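Long-range contacts in lytic chitin monooxygenase (Enterococcus faecalis, PDB 4A02), which cleaves the glycosidic bonds of crystalline alpha- and beta-chitin oxidatively, using a copper centre, and works in synergy with a chitinase: residues A[76-82]-A[126-132]; A[86-92]-A[146-152]. One frame throughout, in Å; residues are numbered along the deposited sequence. Where two conformers were deposited one is given.

Contact 1. Residues A[76-82]-A[126-132]; sequences LDITWNL and KVVKQTI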
loop_
_atom_site.group_PDB
_atom_site.type_symbol
_atom_site.label_atom_id
_atom_site.label_comp_id
_atom_site.label_asym_id
_atom_site.label_seq_id
_atom_site.Cartn_x
_atom_site.Cartn_y
_atom_site.Cartn_z
ATOM N N LEU A 76 -5.675 12.386 5.704
ATOM C CA LEU A 76 -6.359 11.158 5.293
ATOM C C LEU A 76 -6.175 10.147 6.422
ATOM O O LEU A 76 -5.039 9.843 6.818
ATOM C CB LEU A 76 -5.743 10.600 4.012
ATOM C CG LEU A 76 -6.298 9.218 3.592
ATOM C CD1 LEU A 76 -7.736 9.294 3.162
ATOM C CD2 LEU A 76 -5.430 8.679 2.464
ATOM N N ASP A 77 -7.284 9.590 6.920
ATOM C CA ASP A 77 -7.217 8.516 7.880
ATOM C C ASP A 77 -7.001 7.202 7.116
ATOM O O ASP A 77 -7.790 6.859 6.235
ATOM C CB ASP A 77 -8.479 8.483 8.704
ATOM C CG ASP A 77 -8.628 9.651 9.657
ATOM O OD1 ASP A 77 -7.619 10.338 9.965
ATOM O OD2 ASP A 77 -9.775 9.924 10.084
ATOM N N ILE A 78 -5.947 6.508 7.468
ATOM C CA ILE A 78 -5.560 5.281 6.751
ATOM C C ILE A 78 -5.478 4.150 7.793
ATOM O O ILE A 78 -4.815 4.379 8.821
ATOM C CB ILE A 78 -4.279 5.577 5.959
ATOM C CG1 ILE A 78 -3.889 4.400 5.107
ATOM C CG2 ILE A 78 -3.113 6.066 6.822
ATOM C CD1 ILE A 78 -3.072 4.754 3.870
ATOM N N THR A 79 -6.236 3.028 7.615
ATOM C CA THR A 79 -6.427 1.937 8.566
ATOM C C THR A 79 -5.824 0.650 8.039
ATOM O O THR A 79 -6.159 0.237 6.913
ATOM C CB THR A 79 -7.900 1.727 8.871
ATOM O OG1 THR A 79 -8.438 2.909 9.443
ATOM C CG2 THR A 79 -8.165 0.598 9.889
ATOM N N TRP A 80 -4.996 0.027 8.849
ATOM C CA TRP A 80 -4.506 -1.324 8.623
ATOM C C TRP A 80 -5.370 -2.336 9.377
ATOM O O TRP A 80 -5.871 -2.055 10.464
ATOM C CB TRP A 80 -3.066 -1.513 9.050
ATOM C CG TRP A 80 -2.030 -0.778 8.284
ATOM C CD1 TRP A 80 -1.760 0.558 8.312
ATOM C CD2 TRP A 80 -1.064 -1.358 7.383
ATOM N NE1 TRP A 80 -0.699 0.854 7.477
ATOM C CE2 TRP A 80 -0.255 -0.317 6.906
ATOM C CE3 TRP A 80 -0.826 -2.669 6.938
ATOM C CZ2 TRP A 80 0.792 -0.547 6.017
ATOM C CZ3 TRP A 80 0.198 -2.902 6.057
ATOM C CH2 TRP A 80 1.008 -1.838 5.585
ATOM N N ASN A 81 -5.488 -3.540 8.812
ATOM C CA ASN A 81 -6.007 -4.686 9.520
ATOM C C ASN A 81 -4.902 -5.734 9.546
ATOM O O ASN A 81 -4.361 -6.092 8.495
ATOM C CB ASN A 81 -7.255 -5.265 8.876
ATOM C CG ASN A 81 -8.508 -4.438 8.933
ATOM O OD1 ASN A 81 -9.551 -4.845 8.354
ATOM N ND2 ASN A 81 -8.511 -3.309 9.633
ATOM N N LEU A 82 -4.556 -6.179 10.755
ATOM C CA LEU A 82 -3.436 -7.095 10.947
ATOM C C LEU A 82 -3.950 -8.453 11.275
ATOM O O LEU A 82 -4.770 -8.571 12.201
ATOM C CB LEU A 82 -2.521 -6.563 12.057
ATOM C CG LEU A 82 -2.117 -5.113 11.929
ATOM C CD1 LEU A 82 -1.141 -4.745 13.054
ATOM C CD2 LEU A 82 -1.484 -4.801 10.572
ATOM N N LYS A 126 -5.148 -5.072 16.335
ATOM C CA LYS A 126 -5.472 -5.671 15.068
ATOM C C LYS A 126 -5.990 -4.632 14.068
ATOM O O LYS A 126 -5.899 -4.891 12.888
ATOM C CB LYS A 126 -6.518 -6.776 15.219
ATOM C CG LYS A 126 -5.963 -8.027 15.911
ATOM C CD LYS A 126 -7.058 -9.087 15.904
ATOM C CE LYS A 126 -7.870 -9.088 17.199
ATOM N NZ LYS A 126 -8.054 -10.409 17.889
ATOM N N VAL A 127 -6.557 -3.549 14.530
ATOM C CA VAL A 127 -6.954 -2.436 13.714
ATOM C C VAL A 127 -6.084 -1.224 14.092
ATOM O O VAL A 127 -6.054 -0.819 15.258
ATOM C CB VAL A 127 -8.447 -2.096 13.876
ATOM C CG1 VAL A 127 -8.819 -0.889 13.068
ATOM C CG2 VAL A 127 -9.269 -3.272 13.486
ATOM N N VAL A 128 -5.331 -0.690 13.136
ATOM C CA VAL A 128 -4.423 0.415 13.379
ATOM C C VAL A 128 -4.837 1.593 12.500
ATOM O O VAL A 128 -4.844 1.467 11.300
ATOM C CB VAL A 128 -2.948 0.050 13.014
ATOM C CG1 VAL A 128 -2.051 1.258 13.260
ATOM C CG2 VAL A 128 -2.454 -1.083 13.853
ATOM N N LYS A 129 -5.185 2.681 13.108
ATOM C CA LYS A 129 -5.671 3.901 12.396
ATOM C C LYS A 129 -4.616 4.981 12.571
ATOM O O LYS A 129 -4.196 5.289 13.696
ATOM C CB LYS A 129 -7.057 4.488 12.820
ATOM C CG LYS A 129 -7.604 5.709 11.938
ATOM C CD LYS A 129 -9.004 6.119 12.254
ATOM C CE LYS A 129 -8.941 7.156 13.389
ATOM N NZ LYS A 129 -10.179 7.059 14.207
ATOM N N GLN A 130 -4.184 5.553 11.460
ATOM C CA GLN A 130 -3.193 6.617 11.399
ATOM C C GLN A 130 -3.694 7.688 10.497
ATOM O O GLN A 130 -4.640 7.487 9.762
ATOM C CB GLN A 130 -1.877 6.097 10.891
ATOM C CG GLN A 130 -1.354 5.013 11.807
ATOM C CD GLN A 130 -0.054 4.412 11.344
ATOM O OE1 GLN A 130 0.312 4.361 10.170
ATOM N NE2 GLN A 130 0.674 3.896 12.305
ATOM N N THR A 131 -3.107 8.881 10.576
ATOM C CA THR A 131 -3.470 9.968 9.720
ATOM C C THR A 131 -2.250 10.482 8.978
ATOM O O THR A 131 -1.244 10.739 9.639
ATOM C CB THR A 131 -4.131 11.121 10.520
ATOM O OG1 THR A 131 -5.244 10.549 11.253
ATOM C CG2 THR A 131 -4.543 12.255 9.613
ATOM N N ILE A 132 -2.338 10.604 7.671
ATOM C CA ILE A 132 -1.257 11.115 6.840
ATOM C C ILE A 132 -1.741 12.309 6.049
ATOM O O ILE A 132 -2.926 12.443 5.738
ATOM C CB ILE A 132 -0.678 9.996 5.932
ATOM C CG1 ILE A 132 -1.698 9.570 4.860
ATOM C CG2 ILE A 132 -0.171 8.860 6.758
ATOM C CD1 ILE A 132 -1.111 8.554 3.894
#
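Strands 76-82 and 127-132 run antiparallel, their axes 4.6 Å apart at closest approach and their directions 153° apart, in unbroken register from L76 opposite I132 to N81 opposite V127. L76, I78 and W80 form hydrogen-bonded pairs with I132, Q130 and V128: L76 N reaches I132 O at 2.7 Å and I132 N returns to L76 O at 2.9 Å, a ring of two bonds that the next two pairs repeat. L82 N to K126 O (2.8 Å) carries the ladder past the second strand's end. In the non-hydrogen-bonded pairs the CA atoms come closer, 4.4 Å for T79 and K129, and CA-H...O contacts such as T79 CA to V128 O (3.2 Å) fill the gaps.

D77, T79, N81, V127, K129 and T131 share the more exposed face, where the charged D77 and K129 suit solvent, T131 OG1 donates to D77 OD1 at 2.7 Å and the T79 methyl CG2 packs on V127 CG1 at 3.6 Å; beta-branched threonine and valine suit an extended backbone. The other face is mainly apolar, filled by branched I78 and I132, whose CG2 atoms meet at 4.1 Å; W80 NE1 and Q130 OE1 each hydrogen-bond to the hydroxyl of Y93. At the end of the ladder L82 CD1 packs against V128 CG2 (4.0 Å).

Strand 74-82 is the middle of a three-stranded antiparallel sheet, with strand 2-6 along its other edge. In the immunoglobulin-like beta sandwich of this family, the apolar face packs on strands 88-96 and 111-120 of the second sheet, through Y93, W91, I114 and I117.

Contact 2. Residues A[86-92]-A[146-152]; sequences HRTASWD and AVWGIGD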
loop_
_atom_site.group_PDB
_atom_site.type_symbol
_atom_site.label_atom_id
_atom_site.label_comp_id
_atom_site.label_asym_id
_atom_site.label_seq_id
_atom_site.Cartn_x
_atom_site.Cartn_y
_atom_site.Cartn_z
ATOM N N HIS A 86 2.603 -7.932 15.195
ATOM C CA HIS A 86 4.009 -7.945 15.607
ATOM C C HIS A 86 4.412 -6.630 16.197
ATOM O O HIS A 86 3.875 -5.633 15.767
ATOM C CB HIS A 86 4.964 -8.061 14.421
ATOM C CG HIS A 86 5.046 -9.448 13.994
ATOM N ND1 HIS A 86 6.179 -10.216 14.131
ATOM C CD2 HIS A 86 4.097 -10.264 13.472
ATOM C CE1 HIS A 86 5.909 -11.449 13.658
ATOM N NE2 HIS A 86 4.656 -11.482 13.271
ATOM N N ARG A 87 5.381 -6.711 17.108
ATOM C CA ARG A 87 6.086 -5.499 17.513
ATOM C C ARG A 87 6.481 -4.786 16.221
ATOM O O ARG A 87 6.907 -5.469 15.282
ATOM C CB ARG A 87 7.352 -5.870 18.350
ATOM C CG ARG A 87 7.052 -6.508 19.674
ATOM C CD ARG A 87 8.165 -6.636 20.689
ATOM N NE ARG A 87 7.444 -6.938 21.952
ATOM C CZ ARG A 87 6.902 -6.132 22.839
ATOM N NH1 ARG A 87 6.936 -4.808 22.760
ATOM N NH2 ARG A 87 6.289 -6.671 23.887
ATOM N N THR A 88 6.299 -3.480 16.243
ATOM C CA THR A 88 6.457 -2.670 15.050
ATOM C C THR A 88 7.593 -1.651 15.170
ATOM O O THR A 88 7.678 -0.924 16.160
ATOM C CB THR A 88 5.146 -1.960 14.777
ATOM O OG1 THR A 88 4.160 -2.958 14.466
ATOM C CG2 THR A 88 5.239 -1.058 13.563
ATOM N N ALA A 89 8.426 -1.581 14.138
ATOM C CA ALA A 89 9.472 -0.562 14.028
ATOM C C ALA A 89 8.941 0.739 13.451
ATOM O O ALA A 89 9.305 1.810 13.956
ATOM C CB ALA A 89 10.628 -1.045 13.171
ATOM N N SER A 90 8.128 0.708 12.405
ATOM C CA SER A 90 7.848 1.870 11.634
ATOM C C SER A 90 6.679 1.688 10.734
ATOM O O SER A 90 6.304 0.587 10.362
ATOM C CB SER A 90 9.077 2.180 10.750
ATOM O OG SER A 90 9.416 1.051 9.981
ATOM N N TRP A 91 6.108 2.837 10.317
ATOM C CA TRP A 91 5.066 2.906 9.275
ATOM C C TRP A 91 5.487 4.040 8.371
ATOM O O TRP A 91 5.640 5.187 8.820
ATOM C CB TRP A 91 3.699 3.184 9.855
ATOM C CG TRP A 91 3.278 2.356 11.047
ATOM C CD1 TRP A 91 3.591 2.555 12.382
ATOM C CD2 TRP A 91 2.449 1.188 10.997
ATOM N NE1 TRP A 91 3.003 1.605 13.143
ATOM C CE2 TRP A 91 2.291 0.741 12.308
ATOM C CE3 TRP A 91 1.833 0.498 9.971
ATOM C CZ2 TRP A 91 1.537 -0.390 12.617
ATOM C CZ3 TRP A 91 1.070 -0.603 10.274
ATOM C CH2 TRP A 91 0.905 -1.060 11.588
ATOM N N ASP A 92 5.671 3.766 7.076
ATOM C CA ASP A 92 6.082 4.776 6.115
ATOM C C ASP A 92 5.076 4.868 4.989
ATOM O O ASP A 92 4.502 3.864 4.579
ATOM C CB ASP A 92 7.452 4.452 5.512
ATOM C CG ASP A 92 8.555 4.490 6.544
ATOM O OD1 ASP A 92 8.869 5.595 7.002
ATOM O OD2 ASP A 92 9.083 3.441 6.830
ATOM N N ALA A 146 2.220 2.183 1.186
ATOM C CA ALA A 146 2.251 2.103 2.647
ATOM C C ALA A 146 3.123 0.922 3.044
ATOM O O ALA A 146 2.981 -0.166 2.505
ATOM C CB ALA A 146 0.843 1.923 3.160
ATOM N N VAL A 147 4.022 1.153 4.012
ATOM C CA VAL A 147 5.027 0.156 4.369
ATOM C C VAL A 147 5.071 -0.016 5.871
ATOM O O VAL A 147 5.436 0.907 6.621
ATOM C CB VAL A 147 6.425 0.603 3.864
ATOM C CG1 VAL A 147 7.436 -0.517 4.154
ATOM C CG2 VAL A 147 6.389 0.930 2.393
ATOM N N TRP A 148 4.700 -1.207 6.339
ATOM C CA TRP A 148 4.689 -1.567 7.757
ATOM C C TRP A 148 5.990 -2.319 8.065
ATOM O O TRP A 148 6.193 -3.433 7.615
ATOM C CB TRP A 148 3.490 -2.432 8.042
ATOM C CG TRP A 148 3.428 -2.984 9.431
ATOM C CD1 TRP A 148 3.892 -2.421 10.592
ATOM C CD2 TRP A 148 2.820 -4.212 9.819
ATOM N NE1 TRP A 148 3.630 -3.229 11.641
ATOM C CE2 TRP A 148 2.971 -4.349 11.199
ATOM C CE3 TRP A 148 2.188 -5.255 9.125
ATOM C CZ2 TRP A 148 2.500 -5.458 11.904
ATOM C CZ3 TRP A 148 1.724 -6.333 9.819
ATOM C CH2 TRP A 148 1.903 -6.439 11.203
ATOM N N GLY A 149 6.897 -1.643 8.792
ATOM C CA GLY A 149 8.198 -2.219 9.113
ATOM C C GLY A 149 8.142 -2.994 10.416
ATOM O O GLY A 149 7.834 -2.434 11.463
ATOM N N ILE A 150 8.441 -4.275 10.356
ATOM C CA ILE A 150 8.282 -5.164 11.512
ATOM C C ILE A 150 9.435 -4.967 12.496
ATOM O O ILE A 150 10.595 -4.793 12.122
ATOM C CB ILE A 150 8.159 -6.608 11.023
ATOM C CG1 ILE A 150 6.980 -6.737 10.039
ATOM C CG2 ILE A 150 8.003 -7.597 12.167
ATOM C CD1 ILE A 150 5.669 -6.346 10.602
ATOM N N GLY A 151 9.102 -4.981 13.798
ATOM C CA GLY A 151 10.122 -4.741 14.794
ATOM C C GLY A 151 11.051 -5.866 15.122
ATOM O O GLY A 151 12.134 -5.656 15.632
ATOM N N ASP A 152 10.651 -7.095 14.820
ATOM C CA ASP A 152 11.363 -8.312 15.203
ATOM C C ASP A 152 11.624 -9.237 14.034
ATOM O O ASP A 152 12.052 -10.373 14.270
ATOM C CB ASP A 152 10.690 -8.986 16.393
ATOM C CG ASP A 152 9.297 -9.481 16.100
ATOM O OD1 ASP A 152 8.782 -9.258 14.958
ATOM O OD2 ASP A 152 8.739 -10.070 17.023
HETATM O O HOH W 1 6.192 -9.356 17.734
HETATM O O HOH W 2 8.239 1.054 7.477
#
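A classic beta bulge interrupts this antiparallel pairing: A89 and S90 both face G149, whose O accepts from A89 N at 2.9 Å and from S90 N at 3.3 Å. A89, with its helix-like backbone angles (-84/-44), is the extra residue. G149 fits here because a CB would clash with S90 OG; at G151, whose N donates to R87 O (2.7 Å), a CB would run into that same oxygen.

Beyond the bulge the ladder is regular, D92 and V147 exchanging bonds of 2.9 Å (D92 N to V147 O) and 2.8 Å (V147 N to D92 O). On one face the indoles of W91 and W148 form an offset stack, the six-membered ring of W91 over the five-membered ring of W148, centroids 4.0 Å apart and planes at 8°. W148 NE1 donates to T88 OG1 (2.9 Å). On the other face a water links S90 OG, D92 OD2 and V147 O, while D92 OD1 is hydrogen-bonded to S116 and salt-bridged to K113.

At the loop end H86 ND1 donates to D152 OD1 at 2.9 Å, which holds the imidazole in place and is consistent with NE2 facing the copper; a second water bridges R87 N and D152 OD2. H86 and H1 bind copper; with the N-terminal amine of H1 probably a third ligand, as in other lytic polysaccharide monooxygenases, this is the histidine brace.

Overall arrangement
Both contacts are antiparallel but belong to different sheets: contact 1 to the three-stranded one, contact 2 to the mixed one packed against it. Contact 2 is the more buried, with seven buried residues and two exposed, against four and five in contact 1. Their segments alternate along the chain, so 74-82 to 88-96 and 127-134 to 142-150 each pass from one sheet to the other. The sheets meet largely through aromatic rings, W80 CH2 lying 3.5 Å from W148 CB, with Q130 NE2 also packing 3.2 Å from W91 CD1. Contact 1 is a regular ladder with a polar outer face; contact 2 has a bulge, glycines and waters, and ends at the copper site, which contact 1 approaches at L82.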